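Local atomic coordinates of poly-beta-hydroxybuterate polymerase (PDB entry 5T6O), a protein that polymerises hydroxybutyryl units into polyhydroxybutyrate without a template, being present here as its alpha/beta-hydrolase-fold catalytic domain. Residues P235-C238 and W239-H243. The protein carries 1 engineered substitution. Residues are numbered along the deposited sequence; the frame is centred on the assembly and turned at random.
Sequences PWYC and WYLRH. With SO4 (sulfate ion), chain D.
Trp239 N bonds back to Pro235 O at 3.0 Å, the first of five successive i to i+4 backbone bonds that wind helix 234-246 of the alpha/beta hydrolase domain. Its indole stacks on Trp89, takes His243 CD2 over one face near the rim, and turns an edge to the sulfate, with Trp239 CD1 3.2 Å from sulfate O4. One residue on, the Tyr240 ring runs alongside Trp236 in the same direction, with Tyr240 CB over one face of the indole and Trp236 CH2 over one face of the phenol ring; Tyr240 CD2 lies 3.9 Å from Trp236 CZ3. The planes meet obliquely, at 38°, and Val120 of helix 120-134 touches both residues. On another flank, Leu241 CD2 reaches Tyr237 CE1 at 3.8 Å, and this apolar pair packs on Val203 and Trp204 of the second subunit, whose Asp201 hydrogen-bonds Tyr237 OH. Arg242 has CG anti to its N (chi1 171°) and bends at chi3, which lays one guanidinium face across Cys238 SG, 4.3 Å from Arg242 CZ. That sulfur is tied to Cys182 in a disulfide, while Arg242 NH2 donates to Ala180 O, so two links join the helix to the same loop. Arg242 NH1 gives an in-plane hydrogen bond of 2.9 Å to sulfate O2. His243, its ring facing Arg242 CG, donates from NE2 to that same O2, also at 2.9 Å; Glu249 accepts at His243 ND1. With both ring nitrogens acting as donors and a carboxylate and an anion as acceptors, His243 is probably protonated. Cys182 N adds a further bond to the sulfate, probably a crystallisation ion, and the site it occupies therefore seems electropositive and suited to an anion.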
loop_
_atom_site.group_PDB
_atom_site.type_symbol
_atom_site.label_atom_id
_atom_site.label_comp_id
_atom_site.label_asym_id
_atom_site.label_seq_id
_atom_site.Cartn_x
_atom_site.Cartn_y
_atom_site.Cartn_z
ATOM N N PRO A 235 -25.970 -2.280 -22.738
ATOM C CA PRO A 235 -25.451 -3.662 -22.725
ATOM C C PRO A 235 -23.942 -3.729 -22.850
ATOM O O PRO A 235 -23.311 -4.619 -22.265
ATOM C CB PRO A 235 -26.149 -4.313 -23.929
ATOM C CG PRO A 235 -27.470 -3.519 -24.058
ATOM C CD PRO A 235 -27.024 -2.088 -23.759
ATOM N N TRP A 236 -23.349 -2.794 -23.593
ATOM C CA TRP A 236 -21.897 -2.738 -23.744
ATOM C C TRP A 236 -21.220 -2.451 -22.411
ATOM O O TRP A 236 -20.275 -3.139 -22.006
ATOM C CB TRP A 236 -21.535 -1.648 -24.760
ATOM C CG TRP A 236 -20.071 -1.650 -25.162
ATOM C CD1 TRP A 236 -19.545 -2.198 -26.288
ATOM C CD2 TRP A 236 -18.967 -1.091 -24.433
ATOM N NE1 TRP A 236 -18.189 -2.006 -26.322
ATOM C CE2 TRP A 236 -17.804 -1.337 -25.190
ATOM C CE3 TRP A 236 -18.849 -0.398 -23.223
ATOM C CZ2 TRP A 236 -16.539 -0.930 -24.771
ATOM C CZ3 TRP A 236 -17.587 0.015 -22.809
ATOM C CH2 TRP A 236 -16.448 -0.261 -23.579
ATOM N N TYR A 237 -21.668 -1.396 -21.743
ATOM C CA TYR A 237 -21.117 -1.002 -20.450
ATOM C C TYR A 237 -21.320 -2.105 -19.414
ATOM O O TYR A 237 -20.423 -2.397 -18.615
ATOM C CB TYR A 237 -21.791 0.323 -20.060
ATOM C CG TYR A 237 -21.490 0.972 -18.726
ATOM C CD1 TYR A 237 -20.353 0.676 -17.999
ATOM C CD2 TYR A 237 -22.372 1.918 -18.205
ATOM C CE1 TYR A 237 -20.109 1.291 -16.775
ATOM C CE2 TYR A 237 -22.138 2.536 -16.993
ATOM C CZ TYR A 237 -21.013 2.211 -16.274
ATOM O OH TYR A 237 -20.784 2.829 -15.060
ATOM N N CYS A 238 -22.489 -2.751 -19.434
ATOM C CA CYS A 238 -22.762 -3.867 -18.531
ATOM C C CYS A 238 -21.761 -4.999 -18.736
ATOM O O CYS A 238 -21.172 -5.515 -17.775
ATOM C CB CYS A 238 -24.198 -4.351 -18.763
ATOM S SG CYS A 238 -24.686 -5.851 -17.875
ATOM N N TRP A 239 -21.557 -5.398 -19.993
ATOM C CA TRP A 239 -20.662 -6.516 -20.293
ATOM C C TRP A 239 -19.235 -6.190 -19.888
ATOM O O TRP A 239 -18.553 -7.002 -19.256
ATOM C CB TRP A 239 -20.729 -6.848 -21.789
ATOM C CG TRP A 239 -20.024 -8.108 -22.191
ATOM C CD1 TRP A 239 -20.599 -9.318 -22.470
ATOM C CD2 TRP A 239 -18.610 -8.289 -22.367
ATOM N NE1 TRP A 239 -19.629 -10.238 -22.804
ATOM C CE2 TRP A 239 -18.404 -9.632 -22.745
ATOM C CE3 TRP A 239 -17.501 -7.449 -22.237
ATOM C CZ2 TRP A 239 -17.134 -10.153 -22.994
ATOM C CZ3 TRP A 239 -16.242 -7.971 -22.483
ATOM C CH2 TRP A 239 -16.073 -9.312 -22.857
ATOM N N TYR A 240 -18.764 -4.998 -20.259
ATOM C CA TYR A 240 -17.405 -4.588 -19.914
ATOM C C TYR A 240 -17.187 -4.595 -18.404
ATOM O O TYR A 240 -16.228 -5.195 -17.906
ATOM C CB TYR A 240 -17.148 -3.207 -20.513
ATOM C CG TYR A 240 -15.747 -2.682 -20.320
ATOM C CD1 TYR A 240 -14.638 -3.443 -20.682
ATOM C CD2 TYR A 240 -15.537 -1.414 -19.805
ATOM C CE1 TYR A 240 -13.353 -2.951 -20.509
ATOM C CE2 TYR A 240 -14.254 -0.916 -19.625
ATOM C CZ TYR A 240 -13.171 -1.688 -19.981
ATOM O OH TYR A 240 -11.895 -1.185 -19.800
ATOM N N LEU A 241 -18.090 -3.963 -17.649
ATOM C CA LEU A 241 -17.954 -3.942 -16.193
ATOM C C LEU A 241 -17.992 -5.353 -15.613
ATOM O O LEU A 241 -17.181 -5.702 -14.750
ATOM C CB LEU A 241 -19.072 -3.091 -15.586
ATOM C CG LEU A 241 -18.830 -2.235 -14.352
ATOM C CD1 LEU A 241 -17.635 -1.320 -14.572
ATOM C CD2 LEU A 241 -20.090 -1.417 -14.053
ATOM N N ARG A 242 -18.939 -6.178 -16.070
ATOM C CA ARG A 242 -19.124 -7.500 -15.474
ATOM C C ARG A 242 -17.935 -8.416 -15.740
ATOM O O ARG A 242 -17.410 -9.050 -14.814
ATOM C CB ARG A 242 -20.406 -8.138 -16.018
ATOM C CG ARG A 242 -20.594 -9.607 -15.626
ATOM C CD ARG A 242 -21.963 -10.075 -16.099
ATOM N NE ARG A 242 -23.024 -9.455 -15.312
ATOM C CZ ARG A 242 -24.314 -9.518 -15.622
ATOM N NH1 ARG A 242 -24.698 -10.141 -16.729
ATOM N NH2 ARG A 242 -25.214 -8.947 -14.833
ATOM N N HIS A 243 -17.498 -8.508 -16.999
ATOM C CA HIS A 243 -16.607 -9.591 -17.401
ATOM C C HIS A 243 -15.134 -9.212 -17.338
ATOM O O HIS A 243 -14.278 -10.089 -17.510
ATOM C CB HIS A 243 -16.966 -10.069 -18.813
ATOM C CG HIS A 243 -18.313 -10.727 -18.891
ATOM N ND1 HIS A 243 -18.583 -11.934 -18.285
ATOM C CD2 HIS A 243 -19.470 -10.334 -19.481
ATOM C CE1 HIS A 243 -19.845 -12.263 -18.508
ATOM N NE2 HIS A 243 -20.407 -11.306 -19.227
HETATM S S SO4 D . -23.903 -11.134 -20.399
HETATM O O1 SO4 D . -23.535 -12.379 -21.068
HETATM O O2 SO4 D . -23.264 -11.113 -19.079
HETATM O O3 SO4 D . -25.355 -11.022 -20.259
HETATM O O4 SO4 D . -23.478 -9.995 -21.213
#